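Local coordinates for aluminum resistance protein (Clostridium novyi, PDB 3I16) that probably cleaves carbon-sulfur bonds as a pyridoxal-5'-phosphate-dependent lyase of the methionine gamma-lyase family and has been linked to aluminum resistance, at residues 57-60 with 61-64; 48-51 with 52-56; 259-262 with 263-267. One frame throughout, in Å; residues are numbered along the deposited sequence.

Contact 1. Residues 57-60 with 61-64; sequences ISEA and HFTN
His-61 folds its imidazole back over the preceding residues, and the backbone N-H of Ser-58 points at it: Ser-58 N donates to His-61 ND1 over 3.0 Å in a nearly straight bond (N-H...acceptor angle 168°). The donor is tilted 19° from the ring plane. The hydroxyl of Ser-58 stands nearby, with OG 3.3 Å from ND1 of His-61, a separation that allows at most a weak hydrogen bond. With CG beside its own backbone N and anti to the carbonyl carbon (chi1 -68°), the His-61 ring is swung back toward Ile-57 and Ser-58. There the methyl end of Ile-57 lies squarely over one face of the imidazole, CD1 sitting 4.1 Å from the ring centroid of His-61 in a CH-pi contact almost on the normal, while the two side chains run at about a right angle. The backbone underneath, in the loop between helices 17-54 and 73-86, is a short 3-10 segment that begins at Glu-59: His-61 N donates to Ser-58 O at 3.0 Å, and Phe-62 N repeats the step to Glu-59 O at the same length. Both donors stand well above the carbonyl planes of their acceptors. Phe-62 then turns the chain as the centre of an inverse gamma turn. Its ring folds back, and the Ser-58 carbonyl oxygen lies over the middle of one face, 4.1 Å above the plane; CG2 of Ile-57 approaches the ring obliquely, a looser apolar contact 4.5 Å from CE1 of Phe-62. Ile-57 and His-61 also touch Ser-77 of helix 73-86 and Tyr-291 of helix 287-318, whereas Ile-358 of the second subunit packs on both Ile-57 and Phe-62.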
loop_
_atom_site.group_PDB
_atom_site.type_symbol
_atom_site.label_atom_id
_atom_site.label_comp_id
_atom_site.label_asym_id
_atom_site.label_seq_id
_atom_site.Cartn_x
_atom_site.Cartn_y
_atom_site.Cartn_z
ATOM N N ILE B 57 20.784 -7.218 5.856
ATOM C CA ILE B 57 19.576 -6.572 5.395
ATOM C C ILE B 57 19.952 -5.420 4.444
ATOM O O ILE B 57 20.839 -4.630 4.738
ATOM C CB ILE B 57 18.701 -6.083 6.598
ATOM C CG1 ILE B 57 18.278 -7.266 7.484
ATOM C CG2 ILE B 57 17.450 -5.312 6.130
ATOM C CD1 ILE B 57 17.499 -8.369 6.770
ATOM N N SER B 58 19.282 -5.381 3.295
ATOM C CA SER B 58 19.457 -4.370 2.270
ATOM C C SER B 58 18.084 -3.864 1.821
ATOM O O SER B 58 17.044 -4.385 2.241
ATOM C CB SER B 58 20.140 -4.986 1.064
ATOM O OG SER B 58 19.265 -5.904 0.428
ATOM N N GLU B 59 18.081 -2.881 0.923
ATOM C CA GLU B 59 16.824 -2.355 0.384
ATOM C C GLU B 59 16.058 -3.425 -0.380
ATOM O O GLU B 59 14.838 -3.359 -0.448
ATOM C CB GLU B 59 17.054 -1.094 -0.452
ATOM C CG GLU B 59 17.589 0.058 0.427
ATOM C CD GLU B 59 17.875 1.360 -0.319
ATOM O OE1 GLU B 59 18.105 1.334 -1.559
ATOM O OE2 GLU B 59 17.894 2.415 0.368
ATOM N N ALA B 60 16.760 -4.442 -0.891
ATOM C CA ALA B 60 16.134 -5.572 -1.598
ATOM C C ALA B 60 15.176 -6.380 -0.708
ATOM O O ALA B 60 14.318 -7.117 -1.221
ATOM C CB ALA B 60 17.195 -6.498 -2.159
ATOM N N HIS B 61 15.332 -6.272 0.611
ATOM C CA HIS B 61 14.449 -6.972 1.538
ATOM C C HIS B 61 13.139 -6.248 1.771
ATOM O O HIS B 61 12.274 -6.798 2.438
ATOM C CB HIS B 61 15.129 -7.201 2.884
ATOM C CG HIS B 61 16.261 -8.166 2.810
ATOM N ND1 HIS B 61 17.564 -7.768 2.617
ATOM C CD2 HIS B 61 16.281 -9.516 2.845
ATOM C CE1 HIS B 61 18.346 -8.828 2.577
ATOM N NE2 HIS B 61 17.592 -9.904 2.706
ATOM N N PHE B 62 12.983 -5.031 1.244
ATOM C CA PHE B 62 11.737 -4.300 1.414
ATOM C C PHE B 62 10.841 -4.685 0.255
ATOM O O PHE B 62 10.473 -3.887 -0.602
ATOM C CB PHE B 62 11.962 -2.789 1.578
ATOM C CG PHE B 62 12.955 -2.450 2.668
ATOM C CD1 PHE B 62 12.989 -3.175 3.856
ATOM C CD2 PHE B 62 13.833 -1.384 2.525
ATOM C CE1 PHE B 62 13.919 -2.866 4.854
ATOM C CE2 PHE B 62 14.746 -1.060 3.544
ATOM C CZ PHE B 62 14.780 -1.808 4.695
ATOM N N THR B 63 10.471 -5.955 0.307
ATOM C CA THR B 63 9.694 -6.623 -0.699
ATOM C C THR B 63 8.241 -6.206 -0.718
ATOM O O THR B 63 7.667 -5.732 0.275
ATOM C CB THR B 63 9.728 -8.140 -0.447
ATOM O OG1 THR B 63 9.365 -8.391 0.915
ATOM C CG2 THR B 63 11.120 -8.713 -0.711
ATOM N N ASN B 64 7.653 -6.403 -1.878
ATOM C CA ASN B 64 6.261 -6.133 -2.112
ATOM C C ASN B 64 5.720 -7.421 -2.759
ATOM O O ASN B 64 5.385 -7.448 -3.926
ATOM C CB ASN B 64 6.162 -4.919 -3.037
ATOM C CG ASN B 64 4.749 -4.488 -3.288
ATOM O OD1 ASN B 64 3.938 -4.420 -2.349
ATOM N ND2 ASN B 64 4.437 -4.160 -4.565
#

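Contact 2. Residues 48-51 with 52-56; sequences VLNA and FQEER
The last turns of the long helix 17-54 bring Val-48 to Ala-51 against the residues one turn further on, and the chain leaves the helix through a Schellman motif at Arg-56. Val-48 and Phe-52 lie side by side and point the same way, with CG1 of Val-48 3.9 Å from CE1 of Phe-52; Val-48 CG1 stands anti to the backbone N (chi1 175°), which carries it forward along the helix to the ring. The edge of that ring also meets the Val-48 carbonyl, CD1 of Phe-52 lying 3.3 Å from O of Val-48.

Leu-49 crosses Gln-53 at a slant, its CD1 methyl 3.5 Å from NE2 of Gln-53. The polar ends of this amide are engaged across the interface, NE2 giving a hydrogen bond to Ser-356 O and OE1 joining Tyr-13 OH, both of the second subunit. Asn-50 ND2 is bonded to the same Tyr-13 hydroxyl, while its OD1 rests 3.8 Å from CG of Glu-54. Glu-55 OE2 forms a salt bridge with Arg-84 of helix 73-86.

Backbone bonds continue up to Glu-55 N, which reaches Ala-51 O at 3.3 Å. Arg-56 then takes a positive phi (52°), and its N donates to Gln-53 O at 3.0 Å. Ile-57 N lies 3.3 Å from Phe-52 O, a probable hydrogen bond, and this 6→1 link with the 5→2 bond makes the Schellman motif that closes the helix.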
loop_
_atom_site.group_PDB
_atom_site.type_symbol
_atom_site.label_atom_id
_atom_site.label_comp_id
_atom_site.label_asym_id
_atom_site.label_seq_id
_atom_site.Cartn_x
_atom_site.Cartn_y
_atom_site.Cartn_z
ATOM N N VAL B 48 19.737 -5.314 18.491
ATOM C CA VAL B 48 18.900 -5.270 17.284
ATOM C C VAL B 48 19.705 -4.881 16.036
ATOM O O VAL B 48 19.535 -5.494 14.975
ATOM C CB VAL B 48 17.661 -4.356 17.467
ATOM C CG1 VAL B 48 16.888 -4.230 16.166
ATOM C CG2 VAL B 48 16.745 -4.889 18.604
ATOM N N LEU B 49 20.602 -3.902 16.162
ATOM C CA LEU B 49 21.432 -3.472 15.027
ATOM C C LEU B 49 22.247 -4.654 14.543
ATOM O O LEU B 49 22.338 -4.915 13.345
ATOM C CB LEU B 49 22.386 -2.368 15.429
ATOM C CG LEU B 49 23.377 -1.859 14.356
ATOM C CD1 LEU B 49 22.678 -1.217 13.125
ATOM C CD2 LEU B 49 24.376 -0.884 15.007
ATOM N N ASN B 50 22.850 -5.366 15.495
ATOM C CA ASN B 50 23.676 -6.511 15.163
ATOM C C ASN B 50 22.909 -7.576 14.389
ATOM O O ASN B 50 23.428 -8.115 13.409
ATOM C CB ASN B 50 24.276 -7.120 16.426
ATOM C CG ASN B 50 25.267 -8.201 16.112
ATOM O OD1 ASN B 50 25.021 -9.384 16.347
ATOM N ND2 ASN B 50 26.378 -7.812 15.529
ATOM N N ALA B 51 21.676 -7.868 14.821
ATOM C CA ALA B 51 20.835 -8.866 14.145
ATOM C C ALA B 51 20.579 -8.460 12.697
ATOM O O ALA B 51 20.659 -9.295 11.791
ATOM C CB ALA B 51 19.530 -9.079 14.913
ATOM N N PHE B 52 20.306 -7.176 12.462
ATOM C CA PHE B 52 20.149 -6.679 11.084
ATOM C C PHE B 52 21.395 -6.934 10.229
ATOM O O PHE B 52 21.310 -7.406 9.089
ATOM C CB PHE B 52 19.885 -5.159 11.050
ATOM C CG PHE B 52 18.431 -4.778 11.099
ATOM C CD1 PHE B 52 17.712 -4.844 12.290
ATOM C CD2 PHE B 52 17.801 -4.316 9.950
ATOM C CE1 PHE B 52 16.370 -4.467 12.328
ATOM C CE2 PHE B 52 16.479 -3.959 9.965
ATOM C CZ PHE B 52 15.753 -4.019 11.160
ATOM N N GLN B 53 22.545 -6.634 10.811
ATOM C CA GLN B 53 23.803 -6.703 10.097
ATOM C C GLN B 53 24.237 -8.121 9.783
ATOM O O GLN B 53 24.738 -8.375 8.690
ATOM C CB GLN B 53 24.875 -5.942 10.877
ATOM C CG GLN B 53 24.525 -4.468 10.954
ATOM C CD GLN B 53 25.495 -3.676 11.762
ATOM O OE1 GLN B 53 26.171 -4.216 12.645
ATOM N NE2 GLN B 53 25.576 -2.374 11.477
ATOM N N GLU B 54 24.018 -9.036 10.723
ATOM C CA GLU B 54 24.341 -10.438 10.516
ATOM C C GLU B 54 23.514 -11.018 9.381
ATOM O O GLU B 54 24.001 -11.857 8.612
ATOM C CB GLU B 54 24.133 -11.235 11.800
ATOM C CG GLU B 54 25.134 -10.900 12.899
ATOM C CD GLU B 54 26.539 -11.367 12.578
ATOM O OE1 GLU B 54 26.690 -12.436 11.930
ATOM O OE2 GLU B 54 27.501 -10.672 12.990
ATOM N N GLU B 55 22.278 -10.551 9.242
ATOM C CA GLU B 55 21.412 -11.001 8.164
ATOM C C GLU B 55 21.595 -10.220 6.871
ATOM O O GLU B 55 20.879 -10.462 5.896
ATOM C CB GLU B 55 19.936 -10.956 8.610
ATOM C CG GLU B 55 19.616 -12.015 9.609
ATOM C CD GLU B 55 19.890 -13.416 9.079
ATOM O OE1 GLU B 55 19.652 -13.675 7.871
ATOM O OE2 GLU B 55 20.324 -14.258 9.892
ATOM N N ARG B 56 22.528 -9.272 6.859
ATOM C CA ARG B 56 22.831 -8.499 5.657
ATOM C C ARG B 56 21.592 -7.853 5.013
ATOM O O ARG B 56 21.386 -7.910 3.796
ATOM C CB ARG B 56 23.606 -9.390 4.685
ATOM C CG ARG B 56 24.945 -9.869 5.278
ATOM C CD ARG B 56 25.603 -10.959 4.423
ATOM N NE ARG B 56 26.039 -10.458 3.127
ATOM C CZ ARG B 56 27.190 -9.815 2.899
ATOM N NH1 ARG B 56 28.054 -9.565 3.879
ATOM N NH2 ARG B 56 27.471 -9.397 1.673
#

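Contact 3. Residues 259-262 with 263-267; sequences GTKD and CIEKT. With EDO (1,2-ethanediol), chain O.
Thr-260 OG1 accepts the backbone N-H of Cys-263 at 3.2 Å, a capping bond that ties the side chain of the N-cap residue to the first turn of helix 261-271. The hydroxyl is placed for it by a chi1 of 68°, which sets OG1 between the backbone N and the carbonyl carbon. The carbonyl of Thr-260 serves the same turn, receiving Ile-264 N at 2.9 Å.

One turn along, Asp-262 and Lys-266 form a salt bridge, long and weak as a hydrogen bond, with OD2 of Asp-262 3.4 Å from NZ of Lys-266. The extended lysine chain crosses the carboxylate, with CE as well as NZ near OD2; Lys-266 also packs on Asn-140 of the fourth subunit. Lys-261 approaches Glu-265 differently: its CE comes to 3.1 Å from OE2 of Glu-265, but the ammonium group extends beyond, leaving the opposite charges short of a salt bridge. The other oxygen of that carboxylate, OE1 of Glu-265, accepts a hydrogen bond of 2.7 Å from O2 of a 1,2-ethanediol, probably from the crystallisation liquor, which also bonds to Ser-139 O of the fourth subunit.

Further in, Thr-267 turns its hydroxyl back onto the helix: OG1 donates to Cys-263 O at 2.9 Å, and Thr-267 N reaches that oxygen from the opposite face of the carbonyl plane. Glu-89 binds the N-H of Lys-261. The helix follows directly on strand 255-259, with Ile-264 packed on Leu-92, Leu-237 and Leu-257 of three neighbouring strands of the mixed sheet and Thr-267 wedged between that sheet and helix 100-111.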
loop_
_atom_site.group_PDB
_atom_site.type_symbol
_atom_site.label_atom_id
_atom_site.label_comp_id
_atom_site.label_asym_id
_atom_site.label_seq_id
_atom_site.Cartn_x
_atom_site.Cartn_y
_atom_site.Cartn_z
ATOM N N GLY B 259 11.535 -19.221 18.867
ATOM C CA GLY B 259 11.799 -20.420 19.626
ATOM C C GLY B 259 12.443 -21.532 18.835
ATOM O O GLY B 259 13.052 -21.293 17.811
ATOM N N THR B 260 12.295 -22.750 19.318
ATOM C CA THR B 260 12.861 -23.895 18.635
ATOM C C THR B 260 12.208 -24.078 17.280
ATOM O O THR B 260 11.035 -23.727 17.080
ATOM C CB THR B 260 12.741 -25.194 19.449
ATOM O OG1 THR B 260 11.374 -25.607 19.550
ATOM C CG2 THR B 260 13.339 -25.007 20.824
ATOM N N LYS B 261 12.982 -24.603 16.334
ATOM C CA LYS B 261 12.478 -24.837 14.991
ATOM C C LYS B 261 11.242 -25.725 15.007
ATOM O O LYS B 261 10.266 -25.461 14.287
ATOM C CB LYS B 261 13.573 -25.440 14.114
ATOM C CG LYS B 261 13.202 -25.578 12.638
ATOM C CD LYS B 261 14.435 -25.924 11.802
ATOM C CE LYS B 261 14.105 -26.159 10.345
ATOM N NZ LYS B 261 15.328 -26.308 9.500
ATOM N N ASP B 262 11.264 -26.773 15.823
ATOM C CA ASP B 262 10.109 -27.675 15.913
ATOM C C ASP B 262 8.853 -26.934 16.436
ATOM O O ASP B 262 7.783 -27.079 15.872
ATOM C CB ASP B 262 10.419 -28.868 16.814
ATOM C CG ASP B 262 9.362 -29.931 16.734
ATOM O OD1 ASP B 262 9.131 -30.444 15.616
ATOM O OD2 ASP B 262 8.775 -30.265 17.784
ATOM N N CYS B 263 8.981 -26.146 17.502
ATOM C CA CYS B 263 7.825 -25.381 18.027
ATOM C C CYS B 263 7.317 -24.322 17.048
ATOM O O CYS B 263 6.116 -24.089 16.964
ATOM C CB CYS B 263 8.151 -24.690 19.348
ATOM S SG CYS B 263 8.443 -25.819 20.737
ATOM N N ILE B 264 8.226 -23.695 16.303
ATOM C CA ILE B 264 7.850 -22.658 15.343
ATOM C C ILE B 264 7.173 -23.306 14.145
ATOM O O ILE B 264 6.132 -22.818 13.693
ATOM C CB ILE B 264 9.050 -21.796 14.938
ATOM C CG1 ILE B 264 9.487 -20.904 16.128
ATOM C CG2 ILE B 264 8.715 -20.934 13.728
ATOM C CD1 ILE B 264 8.536 -19.728 16.483
ATOM N N GLU B 265 7.729 -24.417 13.645
ATOM C CA GLU B 265 7.076 -25.108 12.535
ATOM C C GLU B 265 5.664 -25.549 12.905
ATOM O O GLU B 265 4.724 -25.309 12.136
ATOM C CB GLU B 265 7.904 -26.284 12.012
ATOM C CG GLU B 265 9.088 -25.817 11.177
ATOM C CD GLU B 265 10.040 -26.937 10.810
ATOM O OE1 GLU B 265 9.826 -28.067 11.274
ATOM O OE2 GLU B 265 11.025 -26.668 10.088
ATOM N N LYS B 266 5.519 -26.174 14.073
ATOM C CA LYS B 266 4.203 -26.629 14.536
ATOM C C LYS B 266 3.192 -25.472 14.669
ATOM O O LYS B 266 2.013 -25.652 14.371
ATOM C CB LYS B 266 4.316 -27.391 15.855
ATOM C CG LYS B 266 4.887 -28.786 15.700
ATOM C CD LYS B 266 4.899 -29.481 17.047
ATOM C CE LYS B 266 5.477 -30.878 16.996
ATOM N NZ LYS B 266 5.610 -31.399 18.412
ATOM N N THR B 267 3.642 -24.316 15.160
ATOM C CA THR B 267 2.778 -23.137 15.223
ATOM C C THR B 267 2.357 -22.706 13.803
ATOM O O THR B 267 1.176 -22.429 13.569
ATOM C CB THR B 267 3.468 -21.946 15.913
ATOM O OG1 THR B 267 3.876 -22.324 17.230
ATOM C CG2 THR B 267 2.507 -20.752 15.995
HETATM C C1 EDO O . 6.154 -31.090 13.071
HETATM O O1 EDO O . 6.444 -31.968 11.984
HETATM C C2 EDO O . 6.987 -29.820 12.951
HETATM O O2 EDO O . 7.889 -29.902 11.843
#

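How the contacts relate
Contacts 2 and 1 succeed one another along the chain, their centres 14 Å apart: helix 17-54 ends in contact 2 and the loop toward helix 73-86 turns in contact 1. They meet at the link from Ile-57 to Phe-52 that completes the helix end, and where His-61 CE1 packs 3.4 Å from Arg-56 O. Both reach the second subunit, with Ile-358 of that subunit touching each. Contact 3 stands apart beside the seven-stranded mixed sheet, its nearest atoms about 13 Å from contact 2 and about 17 Å from contact 1, and adjoins the fourth subunit instead. All three lie away from the pyridoxal-5'-phosphate site.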